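Local coordinates for aminotransferase, class V family protein (Trichomonas vaginalis, PDB 5F8V) that probably catalyses, with pyridoxal 5'-phosphate as cofactor, amino transfer between O-phospho-L-serine and 2-oxoglutarate in the second step of L-serine biosynthesis, at residues A[17-22]-A[262-267]; A[60-65]-A[256-261]; A[161-166]-A[183-188]. All blocks are in the same frame, centred on the assembly; numbering follows the deposited sequence.

Contact 1 of 3, residues A[17-22]-A[262-267]; sequences PLECLE and EEKGGL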
ATOM      1  N   PRO A  17      -9.805  16.092   7.022  1.00 16.03           N
ATOM      2  CA  PRO A  17     -10.537  16.787   8.090  1.00 16.48           C
ATOM      3  C   PRO A  17      -9.765  16.784   9.406  1.00 17.47           C
ATOM      4  O   PRO A  17      -9.292  15.727   9.836  1.00 16.53           O
ATOM      5  CB  PRO A  17     -11.835  15.976   8.208  1.00 16.49           C
ATOM      6  CG  PRO A  17     -12.001  15.339   6.882  1.00 16.26           C
ATOM      7  CD  PRO A  17     -10.608  14.993   6.453  1.00 16.11           C
ATOM      8  N   LEU A  18      -9.611  17.961  10.023  1.00 18.94           N
ATOM      9  CA  LEU A  18      -8.842  18.085  11.269  1.00 19.85           C
ATOM     10  C   LEU A  18      -9.404  17.188  12.382  1.00 20.44           C
ATOM     11  O   LEU A  18      -8.638  16.568  13.123  1.00 21.21           O
ATOM     12  CB  LEU A  18      -8.785  19.548  11.731  1.00 20.15           C
ATOM     13  CG  LEU A  18      -7.922  19.880  12.953  1.00 20.30           C
ATOM     14  CD1 LEU A  18      -6.492  19.376  12.809  1.00 20.65           C
ATOM     15  CD2 LEU A  18      -7.932  21.379  13.204  1.00 20.69           C
ATOM     16  N   GLU A  19     -10.731  17.104  12.460  1.00 21.44           N
ATOM     17  CA  GLU A  19     -11.432  16.205  13.391  1.00 22.48           C
ATOM     18  C   GLU A  19     -10.928  14.764  13.274  1.00 20.75           C
ATOM     19  O   GLU A  19     -10.757  14.085  14.279  1.00 20.72           O
ATOM     20  CB  GLU A  19     -12.945  16.188  13.116  1.00 25.00           C
ATOM     21  CG  GLU A  19     -13.704  17.497  13.317  1.00 27.06           C
ATOM     22  CD  GLU A  19     -15.070  17.470  12.630  1.00 29.20           C
ATOM     23  OE1 GLU A  19     -15.290  18.255  11.677  1.00 29.65           O
ATOM     24  OE2 GLU A  19     -15.918  16.637  13.031  1.00 31.12           O
ATOM     25  N   CYS A  20     -10.723  14.300  12.043  1.00 18.77           N
ATOM     26  CA  CYS A  20     -10.219  12.953  11.800  1.00 17.95           C
ATOM     27  C   CYS A  20      -8.777  12.793  12.280  1.00 17.55           C
ATOM     28  O   CYS A  20      -8.428  11.781  12.883  1.00 17.38           O
ATOM     29  CB  CYS A  20     -10.347  12.581  10.324  1.00 17.55           C
ATOM     30  SG  CYS A  20     -12.061  12.483   9.754  1.00 17.43           S
ATOM     31  N   LEU A  21      -7.951  13.805  12.047  1.00 17.04           N
ATOM     32  CA  LEU A  21      -6.578  13.789  12.550  1.00 16.65           C
ATOM     33  C   LEU A  21      -6.574  13.785  14.089  1.00 17.38           C
ATOM     34  O   LEU A  21      -5.829  13.024  14.719  1.00 16.83           O
ATOM     35  CB  LEU A  21      -5.781  14.972  11.992  1.00 16.34           C
ATOM     36  CG  LEU A  21      -5.619  15.044  10.468  1.00 16.20           C
ATOM     37  CD1 LEU A  21      -5.140  16.421  10.033  1.00 16.49           C
ATOM     38  CD2 LEU A  21      -4.687  13.956   9.945  1.00 16.15           C
ATOM     39  N   GLU A  22      -7.431  14.611  14.689  1.00 18.79           N
ATOM     40  CA  GLU A  22      -7.535  14.692  16.154  1.00 19.47           C
ATOM     41  C   GLU A  22      -8.056  13.394  16.775  1.00 19.92           C
ATOM     42  O   GLU A  22      -7.530  12.946  17.791  1.00 19.90           O
ATOM     43  CB  GLU A  22      -8.414  15.874  16.566  1.00 20.40           C
ATOM     44  CG  GLU A  22      -7.749  17.209  16.270  1.00 21.38           C
ATOM     45  CD  GLU A  22      -8.657  18.409  16.452  1.00 22.87           C
ATOM     46  OE1 GLU A  22      -9.900  18.259  16.396  1.00 23.79           O
ATOM     47  OE2 GLU A  22      -8.105  19.516  16.632  1.00 23.57           O
ATOM     48  N   GLU A 262     -20.559  11.462   6.493  1.00 15.71           N
ATOM     49  CA  GLU A 262     -21.944  11.232   6.939  1.00 16.80           C
ATOM     50  C   GLU A 262     -22.409  12.331   7.890  1.00 17.13           C
ATOM     51  O   GLU A 262     -23.540  12.818   7.770  1.00 17.19           O
ATOM     52  CB  GLU A 262     -22.107   9.854   7.582  1.00 16.78           C
ATOM     53  CG  GLU A 262     -21.995   8.722   6.582  1.00 16.73           C
ATOM     54  CD  GLU A 262     -22.186   7.352   7.208  1.00 17.18           C
ATOM     55  OE1 GLU A 262     -21.540   7.051   8.234  1.00 16.92           O
ATOM     56  OE2 GLU A 262     -22.972   6.557   6.651  1.00 17.86           O
ATOM     57  N   GLU A 263     -21.524  12.742   8.801  1.00 18.22           N
ATOM     58  CA  GLU A 263     -21.814  13.814   9.767  1.00 18.91           C
ATOM     59  C   GLU A 263     -22.160  15.139   9.075  1.00 18.71           C
ATOM     60  O   GLU A 263     -23.000  15.897   9.571  1.00 18.25           O
ATOM     61  CB  GLU A 263     -20.635  14.021  10.741  1.00 19.92           C
ATOM     62  CG  GLU A 263     -20.436  12.882  11.737  1.00 21.60           C
ATOM     63  CD  GLU A 263     -19.080  12.877  12.437  1.00 22.59           C
ATOM     64  OE1 GLU A 263     -18.378  13.912  12.478  1.00 24.38           O
ATOM     65  OE2 GLU A 263     -18.714  11.814  12.977  1.00 24.04           O
ATOM     66  N   LYS A 264     -21.513  15.402   7.938  1.00 18.20           N
ATOM     67  CA  LYS A 264     -21.738  16.629   7.156  1.00 18.03           C
ATOM     68  C   LYS A 264     -22.895  16.562   6.142  1.00 17.41           C
ATOM     69  O   LYS A 264     -23.100  17.522   5.390  1.00 17.02           O
ATOM     70  CB  LYS A 264     -20.435  17.041   6.444  1.00 18.51           C
ATOM     71  CG  LYS A 264     -19.250  17.278   7.377  1.00 18.81           C
ATOM     72  CD  LYS A 264     -19.479  18.461   8.306  1.00 19.53           C
ATOM     73  CE  LYS A 264     -18.265  18.724   9.184  1.00 19.99           C
ATOM     74  NZ  LYS A 264     -18.536  19.840  10.132  1.00 20.80           N
ATOM     75  N   GLY A 265     -23.650  15.455   6.115  1.00 16.26           N
ATOM     76  CA  GLY A 265     -24.892  15.375   5.326  1.00 15.74           C
ATOM     77  C   GLY A 265     -24.881  14.449   4.117  1.00 15.39           C
ATOM     78  O   GLY A 265     -25.880  14.361   3.406  1.00 15.41           O
ATOM     79  N   GLY A 266     -23.772  13.746   3.893  1.00 15.12           N
ATOM     80  CA  GLY A 266     -23.673  12.761   2.818  1.00 15.39           C
ATOM     81  C   GLY A 266     -23.089  13.336   1.546  1.00 15.44           C
ATOM     82  O   GLY A 266     -22.604  14.468   1.530  1.00 15.43           O
ATOM     83  N   LEU A 267     -23.155  12.550   0.477  1.00 15.72           N
ATOM     84  CA  LEU A 267     -22.463  12.872  -0.782  1.00 16.27           C
ATOM     85  C   LEU A 267     -23.106  14.005  -1.564  1.00 16.45           C
ATOM     86  O   LEU A 267     -22.408  14.722  -2.288  1.00 16.31           O
ATOM     87  CB  LEU A 267     -22.352  11.626  -1.673  1.00 15.95           C
ATOM     88  CG  LEU A 267     -21.601  10.448  -1.036  1.00 15.81           C
ATOM     89  CD1 LEU A 267     -21.472   9.327  -2.045  1.00 16.19           C
ATOM     90  CD2 LEU A 267     -20.227  10.831  -0.507  1.00 15.91           C
TER
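Glu19 reaches across to the end of helix 248-263, its carboxylate facing Lys264 with one oxygen and Glu263 with the other. OE1 of Glu19 has Lys264 on its side, with CE and NZ of the lysine each 3.9 Å from that oxygen; as a salt bridge this is a long one. The other oxygen, Glu19 OE2, lies 3.7 Å from Glu263 OE1. The two acid side chains run past one another from opposite ends, with their carboxylate planes 27° apart. Arg23 NH2 forms salt bridges to both Glu19 OE2 and Glu263 OE1; its charge probably offsets the repulsion and may favour the ionised form of both acids. Glu19 OE1 also takes a weak hydrogen bond from Trp260 NE1. Lys264 gets to the glutamate by folding at its second torsion (chi2 -65°) and then running straight out to NZ. No hydrogen bond links the segments directly.

Both segments are helix ends. Pro17 is the N-cap of helix 18-26, and its carbonyl O receives Leu21 N at 3.2 Å. At the other end Gly265, with positive phi, closes helix 248-263 in a Schellman motif: Gly265 N bonds to Glu262 O at 3.1 Å, and Gly266 N probably bonds to Ile261 O. Gly266 then serves as N-cap of the next helix, 267-286. Beneath this polar surface Pro17 and Cys20 pack on Trp260, and Leu21 on Phe253, so helix 18-26 lies against helix 248-263; Leu18 touches Thr29 of the second subunit, while Leu267 turns inward to Leu63 of helix 46-63.

Contact 2 of 3, residues A[60-65]-A[256-261]; sequences RTLLQV and HIFKWI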
ATOM      1  N   ARG A  60     -20.563   1.482   1.447  1.00 14.25           N
ATOM      2  CA  ARG A  60     -21.745   1.046   0.707  1.00 15.20           C
ATOM      3  C   ARG A  60     -22.932   1.958   0.976  1.00 15.24           C
ATOM      4  O   ARG A  60     -23.644   2.316   0.042  1.00 15.42           O
ATOM      5  CB  ARG A  60     -22.105  -0.429   1.001  1.00 15.71           C
ATOM      6  CG  ARG A  60     -23.311  -0.925   0.212  1.00 16.10           C
ATOM      7  CD  ARG A  60     -23.642  -2.390   0.464  1.00 16.63           C
ATOM      8  NE  ARG A  60     -22.559  -3.302   0.124  1.00 16.86           N
ATOM      9  CZ  ARG A  60     -22.178  -3.632  -1.110  1.00 17.40           C
ATOM     10  NH1 ARG A  60     -22.771  -3.128  -2.189  1.00 18.14           N
ATOM     11  NH2 ARG A  60     -21.180  -4.489  -1.272  1.00 17.84           N
ATOM     12  N   THR A  61     -23.128   2.342   2.242  1.00 15.90           N
ATOM     13  CA  THR A  61     -24.222   3.233   2.633  1.00 16.05           C
ATOM     14  C   THR A  61     -24.044   4.617   2.005  1.00 16.13           C
ATOM     15  O   THR A  61     -24.954   5.110   1.348  1.00 15.25           O
ATOM     16  CB  THR A  61     -24.346   3.353   4.171  1.00 16.56           C
ATOM     17  OG1 THR A  61     -24.805   2.109   4.709  1.00 16.64           O
ATOM     18  CG2 THR A  61     -25.327   4.440   4.575  1.00 16.43           C
ATOM     19  N   LEU A  62     -22.875   5.224   2.212  1.00 16.51           N
ATOM     20  CA  LEU A  62     -22.551   6.537   1.650  1.00 16.58           C
ATOM     21  C   LEU A  62     -22.869   6.643   0.165  1.00 16.56           C
ATOM     22  O   LEU A  62     -23.510   7.590  -0.269  1.00 15.90           O
ATOM     23  CB  LEU A  62     -21.058   6.847   1.821  1.00 17.05           C
ATOM     24  CG  LEU A  62     -20.580   7.530   3.094  1.00 16.77           C
ATOM     25  CD1 LEU A  62     -19.064   7.643   3.020  1.00 16.69           C
ATOM     26  CD2 LEU A  62     -21.228   8.901   3.255  1.00 16.96           C
ATOM     27  N   LEU A  63     -22.406   5.662  -0.599  1.00 17.16           N
ATOM     28  CA  LEU A  63     -22.599   5.647  -2.057  1.00 17.75           C
ATOM     29  C   LEU A  63     -23.879   4.971  -2.538  1.00 18.12           C
ATOM     30  O   LEU A  63     -24.223   5.105  -3.705  1.00 17.78           O
ATOM     31  CB  LEU A  63     -21.418   4.952  -2.729  1.00 18.02           C
ATOM     32  CG  LEU A  63     -20.176   5.781  -3.018  1.00 18.09           C
ATOM     33  CD1 LEU A  63     -19.018   4.833  -3.300  1.00 18.27           C
ATOM     34  CD2 LEU A  63     -20.403   6.720  -4.191  1.00 18.11           C
ATOM     35  N   GLN A  64     -24.568   4.245  -1.658  1.00 18.58           N
ATOM     36  CA  GLN A  64     -25.669   3.359  -2.052  1.00 19.21           C
ATOM     37  C   GLN A  64     -25.214   2.447  -3.181  1.00 18.31           C
ATOM     38  O   GLN A  64     -25.846   2.363  -4.235  1.00 18.74           O
ATOM     39  CB  GLN A  64     -26.934   4.155  -2.418  1.00 20.37           C
ATOM     40  CG  GLN A  64     -27.546   4.909  -1.245  1.00 21.60           C
ATOM     41  CD  GLN A  64     -28.110   3.973  -0.187  1.00 22.98           C
ATOM     42  OE1 GLN A  64     -29.245   3.499  -0.307  1.00 24.05           O
ATOM     43  NE2 GLN A  64     -27.322   3.700   0.859  1.00 22.87           N
ATOM     44  N   VAL A  65     -24.096   1.767  -2.943  1.00 17.49           N
ATOM     45  CA  VAL A  65     -23.567   0.814  -3.897  1.00 17.12           C
ATOM     46  C   VAL A  65     -24.551  -0.366  -3.934  1.00 17.19           C
ATOM     47  O   VAL A  65     -24.786  -0.983  -2.905  1.00 16.48           O
ATOM     48  CB  VAL A  65     -22.155   0.304  -3.514  1.00 16.59           C
ATOM     49  CG1 VAL A  65     -21.649  -0.667  -4.568  1.00 16.22           C
ATOM     50  CG2 VAL A  65     -21.170   1.465  -3.322  1.00 16.69           C
ATOM     51  N   HIS A 256     -12.791   6.686   9.274  1.00 15.65           N
ATOM     52  CA  HIS A 256     -12.972   7.930  10.022  1.00 15.58           C
ATOM     53  C   HIS A 256     -13.488   9.055   9.122  1.00 14.88           C
ATOM     54  O   HIS A 256     -14.396   9.784   9.507  1.00 14.78           O
ATOM     55  CB  HIS A 256     -11.687   8.353  10.741  1.00 15.70           C
ATOM     56  CG  HIS A 256     -11.579   7.831  12.137  1.00 16.43           C
ATOM     57  ND1 HIS A 256     -12.495   8.145  13.116  1.00 16.85           N
ATOM     58  CD2 HIS A 256     -10.649   7.044  12.730  1.00 16.89           C
ATOM     59  CE1 HIS A 256     -12.147   7.557  14.248  1.00 17.51           C
ATOM     60  NE2 HIS A 256     -11.026   6.886  14.041  1.00 17.35           N
ATOM     61  N   ILE A 257     -12.917   9.170   7.926  1.00 14.43           N
ATOM     62  CA  ILE A 257     -13.382  10.131   6.934  1.00 14.15           C
ATOM     63  C   ILE A 257     -14.798   9.800   6.445  1.00 13.66           C
ATOM     64  O   ILE A 257     -15.601  10.710   6.288  1.00 13.62           O
ATOM     65  CB  ILE A 257     -12.408  10.277   5.733  1.00 14.31           C
ATOM     66  CG1 ILE A 257     -11.073  10.869   6.204  1.00 14.39           C
ATOM     67  CG2 ILE A 257     -13.013  11.188   4.657  1.00 14.19           C
ATOM     68  CD1 ILE A 257      -9.940  10.708   5.214  1.00 14.41           C
ATOM     69  N   PHE A 258     -15.119   8.526   6.233  1.00 13.40           N
ATOM     70  CA  PHE A 258     -16.489   8.150   5.831  1.00 13.44           C
ATOM     71  C   PHE A 258     -17.517   8.649   6.863  1.00 13.41           C
ATOM     72  O   PHE A 258     -18.533   9.249   6.505  1.00 12.83           O
ATOM     73  CB  PHE A 258     -16.643   6.633   5.626  1.00 13.61           C
ATOM     74  CG  PHE A 258     -15.747   6.037   4.555  1.00 13.81           C
ATOM     75  CD1 PHE A 258     -15.180   6.808   3.531  1.00 14.03           C
ATOM     76  CD2 PHE A 258     -15.489   4.673   4.564  1.00 13.92           C
ATOM     77  CE1 PHE A 258     -14.359   6.220   2.570  1.00 14.11           C
ATOM     78  CE2 PHE A 258     -14.674   4.089   3.605  1.00 13.90           C
ATOM     79  CZ  PHE A 258     -14.104   4.863   2.611  1.00 13.72           C
ATOM     80  N   LYS A 259     -17.219   8.429   8.138  1.00 13.65           N
ATOM     81  CA  LYS A 259     -18.065   8.925   9.226  1.00 13.80           C
ATOM     82  C   LYS A 259     -18.173  10.448   9.146  1.00 13.68           C
ATOM     83  O   LYS A 259     -19.261  11.005   9.216  1.00 13.78           O
ATOM     84  CB  LYS A 259     -17.495   8.539  10.595  1.00 13.92           C
ATOM     85  CG  LYS A 259     -17.426   7.050  10.894  1.00 14.01           C
ATOM     86  CD  LYS A 259     -16.510   6.794  12.086  1.00 14.18           C
ATOM     87  CE  LYS A 259     -16.348   5.318  12.372  1.00 14.53           C
ATOM     88  NZ  LYS A 259     -15.258   5.048  13.351  1.00 14.62           N
ATOM     89  N   TRP A 260     -17.039  11.120   8.989  1.00 13.76           N
ATOM     90  CA  TRP A 260     -17.047  12.577   8.869  1.00 13.52           C
ATOM     91  C   TRP A 260     -17.938  13.069   7.719  1.00 13.33           C
ATOM     92  O   TRP A 260     -18.662  14.037   7.893  1.00 13.27           O
ATOM     93  CB  TRP A 260     -15.627  13.131   8.750  1.00 13.46           C
ATOM     94  CG  TRP A 260     -15.571  14.592   8.499  1.00 13.21           C
ATOM     95  CD1 TRP A 260     -15.589  15.597   9.430  1.00 13.43           C
ATOM     96  CD2 TRP A 260     -15.471  15.225   7.231  1.00 13.34           C
ATOM     97  NE1 TRP A 260     -15.509  16.818   8.807  1.00 13.11           N
ATOM     98  CE2 TRP A 260     -15.432  16.616   7.456  1.00 13.27           C
ATOM     99  CE3 TRP A 260     -15.415  14.751   5.917  1.00 13.81           C
ATOM    100  CZ2 TRP A 260     -15.347  17.538   6.417  1.00 13.71           C
ATOM    101  CZ3 TRP A 260     -15.324  15.679   4.872  1.00 13.77           C
ATOM    102  CH2 TRP A 260     -15.289  17.049   5.134  1.00 13.65           C
ATOM    103  N   ILE A 261     -17.896  12.394   6.575  1.00 13.45           N
ATOM    104  CA  ILE A 261     -18.760  12.732   5.440  1.00 13.98           C
ATOM    105  C   ILE A 261     -20.236  12.553   5.800  1.00 14.56           C
ATOM    106  O   ILE A 261     -21.064  13.389   5.440  1.00 13.86           O
ATOM    107  CB  ILE A 261     -18.434  11.895   4.180  1.00 13.89           C
ATOM    108  CG1 ILE A 261     -17.036  12.239   3.647  1.00 13.82           C
ATOM    109  CG2 ILE A 261     -19.465  12.142   3.077  1.00 13.99           C
ATOM    110  CD1 ILE A 261     -16.528  11.294   2.579  1.00 13.85           C
TER
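Leu62 joins two helices of the pyridoxal-phosphate aminotransferase fold, 46-63 and 248-263; between 60-65 and 256-261 the contact is made by this one leucine. Its chi1 of -88° is well beyond the usual -60°, and with CD1 extended away from CA the two methyls divide between two side chains of the facing helix. CD1 sits 3.7 Å from Phe258 CB and lies obliquely near the start of the ring, while CD2 meets Ile261 CG2, also at 3.7 Å. Ile261 offers that methyl because CG2 is the branch anti to its own backbone N. The leucine side chain stands roughly perpendicular to both partners. Phe258 and Ile261, one turn apart, are buried; the phenylalanine continues inward to Phe73 of strand 69-75 and to Leu183, and Ile261 to Met270 of helix 267-286.

Immediately after Leu63 the helix ends in a Schellman motif, with Gln64 at positive phi (51°). Gln64 folds back over the turn, and its NE2 donates to Thr61 O at 2.8 Å, in the carbonyl plane on a lone pair; the same oxygen takes the backbone N of Gln64. Arg60 brings NH1 to Val65 O at 3.0 Å, the oxygen nearly in the guanidinium plane but the donor 64° above the carbonyl plane.

Contact 3 of 3, residues A[161-166]-A[183-188]; sequences GIEFQQ and LSRPIT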
ATOM      1  N   GLY A 161      -8.019  19.817 -15.054  1.00 12.05           N
ATOM      2  CA  GLY A 161      -9.269  20.341 -14.489  1.00 11.90           C
ATOM      3  C   GLY A 161     -10.489  20.107 -15.374  1.00 11.63           C
ATOM      4  O   GLY A 161     -11.350  20.978 -15.477  1.00 11.33           O
ATOM      5  N   ILE A 162     -10.546  18.932 -16.004  1.00 11.72           N
ATOM      6  CA  ILE A 162     -11.674  18.506 -16.861  1.00 11.95           C
ATOM      7  C   ILE A 162     -12.454  17.388 -16.146  1.00 12.00           C
ATOM      8  O   ILE A 162     -11.890  16.343 -15.860  1.00 11.88           O
ATOM      9  CB  ILE A 162     -11.175  18.017 -18.237  1.00 12.00           C
ATOM     10  CG1 ILE A 162     -10.433  19.165 -18.945  1.00 12.12           C
ATOM     11  CG2 ILE A 162     -12.337  17.532 -19.112  1.00 12.16           C
ATOM     12  CD1 ILE A 162      -9.900  18.845 -20.325  1.00 12.19           C
ATOM     13  N   GLU A 163     -13.734  17.626 -15.863  1.00 12.35           N
ATOM     14  CA  GLU A 163     -14.588  16.693 -15.122  1.00 12.98           C
ATOM     15  C   GLU A 163     -15.871  16.439 -15.887  1.00 13.50           C
ATOM     16  O   GLU A 163     -16.449  17.357 -16.465  1.00 13.79           O
ATOM     17  CB  GLU A 163     -14.941  17.248 -13.733  1.00 13.31           C
ATOM     18  CG  GLU A 163     -15.612  16.249 -12.786  1.00 13.49           C
ATOM     19  CD  GLU A 163     -15.785  16.777 -11.366  1.00 13.55           C
ATOM     20  OE1 GLU A 163     -16.120  17.967 -11.193  1.00 13.77           O
ATOM     21  OE2 GLU A 163     -15.584  16.002 -10.406  1.00 13.98           O
ATOM     22  N   PHE A 164     -16.319  15.189 -15.874  1.00 14.48           N
ATOM     23  CA  PHE A 164     -17.577  14.810 -16.496  1.00 15.51           C
ATOM     24  C   PHE A 164     -18.692  15.139 -15.539  1.00 16.71           C
ATOM     25  O   PHE A 164     -18.578  14.843 -14.350  1.00 17.62           O
ATOM     26  CB  PHE A 164     -17.612  13.311 -16.781  1.00 15.45           C
ATOM     27  CG  PHE A 164     -16.793  12.898 -17.958  1.00 15.60           C
ATOM     28  CD1 PHE A 164     -17.407  12.553 -19.162  1.00 15.59           C
ATOM     29  CD2 PHE A 164     -15.410  12.837 -17.868  1.00 15.46           C
ATOM     30  CE1 PHE A 164     -16.651  12.164 -20.254  1.00 15.58           C
ATOM     31  CE2 PHE A 164     -14.650  12.446 -18.954  1.00 15.56           C
ATOM     32  CZ  PHE A 164     -15.272  12.097 -20.147  1.00 15.72           C
ATOM     33  N   GLN A 165     -19.769  15.729 -16.043  1.00 18.45           N
ATOM     34  CA  GLN A 165     -20.957  15.986 -15.218  1.00 20.26           C
ATOM     35  C   GLN A 165     -21.832  14.732 -15.051  1.00 20.84           C
ATOM     36  O   GLN A 165     -22.480  14.566 -14.018  1.00 20.47           O
ATOM     37  CB  GLN A 165     -21.772  17.151 -15.788  1.00 21.33           C
ATOM     38  CG  GLN A 165     -20.983  18.452 -15.821  1.00 22.47           C
ATOM     39  CD  GLN A 165     -21.848  19.680 -16.052  1.00 24.09           C
ATOM     40  OE1 GLN A 165     -22.814  19.642 -16.817  1.00 25.67           O
ATOM     41  NE2 GLN A 165     -21.500  20.786 -15.392  1.00 24.76           N
ATOM     42  N   GLN A 166     -21.842  13.868 -16.067  1.00 22.18           N
ATOM     43  CA  GLN A 166     -22.574  12.593 -16.036  1.00 23.29           C
ATOM     44  C   GLN A 166     -21.765  11.515 -16.754  1.00 22.40           C
ATOM     45  O   GLN A 166     -20.869  11.839 -17.532  1.00 22.17           O
ATOM     46  CB  GLN A 166     -23.954  12.759 -16.688  1.00 25.48           C
ATOM     47  CG  GLN A 166     -23.923  13.013 -18.191  1.00 26.94           C
ATOM     48  CD  GLN A 166     -25.146  13.757 -18.701  1.00 29.73           C
ATOM     49  OE1 GLN A 166     -25.968  13.201 -19.433  1.00 30.96           O
ATOM     50  NE2 GLN A 166     -25.267  15.025 -18.322  1.00 31.24           N
ATOM     51  N   LEU A 183     -16.258  10.188  -3.801  1.00 13.66           N
ATOM     52  CA  LEU A 183     -17.013  10.665  -2.624  1.00 13.65           C
ATOM     53  C   LEU A 183     -17.105  12.201  -2.530  1.00 13.30           C
ATOM     54  O   LEU A 183     -17.314  12.757  -1.448  1.00 12.95           O
ATOM     55  CB  LEU A 183     -16.473  10.053  -1.320  1.00 13.78           C
ATOM     56  CG  LEU A 183     -16.342   8.524  -1.321  1.00 13.95           C
ATOM     57  CD1 LEU A 183     -15.433   8.069  -0.198  1.00 14.11           C
ATOM     58  CD2 LEU A 183     -17.715   7.860  -1.212  1.00 14.19           C
ATOM     59  N   SER A 184     -16.973  12.873  -3.677  1.00 13.49           N
ATOM     60  CA  SER A 184     -17.212  14.309  -3.775  1.00 13.55           C
ATOM     61  C   SER A 184     -18.633  14.579  -4.247  1.00 13.67           C
ATOM     62  O   SER A 184     -19.063  15.728  -4.246  1.00 13.63           O
ATOM     63  CB  SER A 184     -16.207  14.951  -4.732  1.00 13.64           C
ATOM     64  OG  SER A 184     -16.504  14.639  -6.080  1.00 13.91           O
ATOM     65  N   ARG A 185     -19.344  13.523  -4.666  1.00 13.79           N
ATOM     66  CA  ARG A 185     -20.729  13.616  -5.112  1.00 14.37           C
ATOM     67  C   ARG A 185     -21.382  12.226  -5.214  1.00 14.77           C
ATOM     68  O   ARG A 185     -20.680  11.208  -5.214  1.00 14.48           O
ATOM     69  CB  ARG A 185     -20.804  14.316  -6.472  1.00 14.31           C
ATOM     70  CG  ARG A 185     -19.922  13.691  -7.534  1.00 14.46           C
ATOM     71  CD  ARG A 185     -20.085  14.434  -8.841  1.00 14.68           C
ATOM     72  NE  ARG A 185     -19.333  13.813  -9.924  1.00 14.76           N
ATOM     73  CZ  ARG A 185     -19.041  14.407 -11.086  1.00 15.06           C
ATOM     74  NH1 ARG A 185     -19.448  15.652 -11.353  1.00 14.98           N
ATOM     75  NH2 ARG A 185     -18.344  13.747 -12.002  1.00 14.95           N
ATOM     76  N   PRO A 186     -22.723  12.174  -5.325  1.00 15.56           N
ATOM     77  CA  PRO A 186     -23.368  10.870  -5.506  1.00 16.31           C
ATOM     78  C   PRO A 186     -23.038  10.225  -6.848  1.00 17.02           C
ATOM     79  O   PRO A 186     -22.691  10.925  -7.800  1.00 17.28           O
ATOM     80  CB  PRO A 186     -24.871  11.202  -5.440  1.00 16.43           C
ATOM     81  CG  PRO A 186     -24.945  12.525  -4.755  1.00 16.10           C
ATOM     82  CD  PRO A 186     -23.723  13.252  -5.229  1.00 15.76           C
ATOM     83  N   ILE A 187     -23.136   8.903  -6.899  1.00 17.62           N
ATOM     84  CA  ILE A 187     -22.982   8.147  -8.131  1.00 18.78           C
ATOM     85  C   ILE A 187     -24.338   7.515  -8.439  1.00 19.13           C
ATOM     86  O   ILE A 187     -24.923   6.879  -7.570  1.00 20.10           O
ATOM     87  CB  ILE A 187     -21.886   7.066  -7.990  1.00 18.81           C
ATOM     88  CG1 ILE A 187     -20.501   7.730  -7.893  1.00 19.20           C
ATOM     89  CG2 ILE A 187     -21.921   6.102  -9.167  1.00 19.23           C
ATOM     90  CD1 ILE A 187     -19.380   6.787  -7.491  1.00 18.93           C
ATOM     91  N   THR A 188     -24.823   7.716  -9.664  1.00 19.64           N
ATOM     92  CA  THR A 188     -26.028   7.059 -10.184  1.00 19.66           C
ATOM     93  C   THR A 188     -25.671   6.268 -11.448  1.00 19.71           C
ATOM     94  O   THR A 188     -24.503   6.227 -11.871  1.00 19.53           O
ATOM     95  CB  THR A 188     -27.127   8.091 -10.525  1.00 19.68           C
ATOM     96  OG1 THR A 188     -26.635   9.010 -11.511  1.00 20.02           O
ATOM     97  CG2 THR A 188     -27.551   8.857  -9.279  1.00 19.77           C
TER
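The guanidinium of Arg185 has the carboxylate of Glu163 over one face, the backbone O of Gln165 over the opposite face and the carbonyl of Phe164 at its edge. Carboxylate and guanidinium are stacked, 23° from parallel, with Glu163 OE2 3.8 Å above the guanidinium plane near its centre. No N-H points at that oxygen, so the long ion pair from OE2 to Arg185 NH2, 3.9 Å, works by charge alone. The stronger partners of Glu163 OE2 are Arg302 and Asn181, which should hold the carboxylate in place.

At the edge, Arg185 NH2 donates to Phe164 O at 2.6 Å, the donor almost on the line of the C=O bond (169°); NH1 adds a weak bond to the same oxygen at 3.2 Å. The arginine starts from the crowded position at CB, chi1 54°, and then runs extended to NE, carrying its charge straight across to the other segment. NH2 also forms a salt bridge to Asp155.

Gly161 and Ile162 form a G1 beta bulge opposite Glu157 in the small hairpin 156-157/162-163. An arginine stacked on a carboxylate and bonded edge-on to a backbone carbonyl thus joins the 183-188 loop to the end of weakly bonded strand 162-163 and the residues just after it.

In the fold
Contacts 1 and 2 share helix 248-263 and use different sides of it: contact 1 is a surface cluster of charges against helix 18-26, contact 2 a buried apolar meeting with helix 46-63. Contact 3 is partly buried and lies nearer the chain's centre, where loop and hairpin replace helices and one arginine supplies the polar bonds. In sequence, contact 1 encloses contact 2, which encloses contact 3. Leucines connect all three: Leu183 of contact 3 packs on Phe258, Ile261 and Leu63 of contact 2, and Leu267, just past the glycine turn of contact 1, packs on the backbone of Leu183 and Arg185 and on the ring of Pro186. Contact 1 alone lies beside the second subunit.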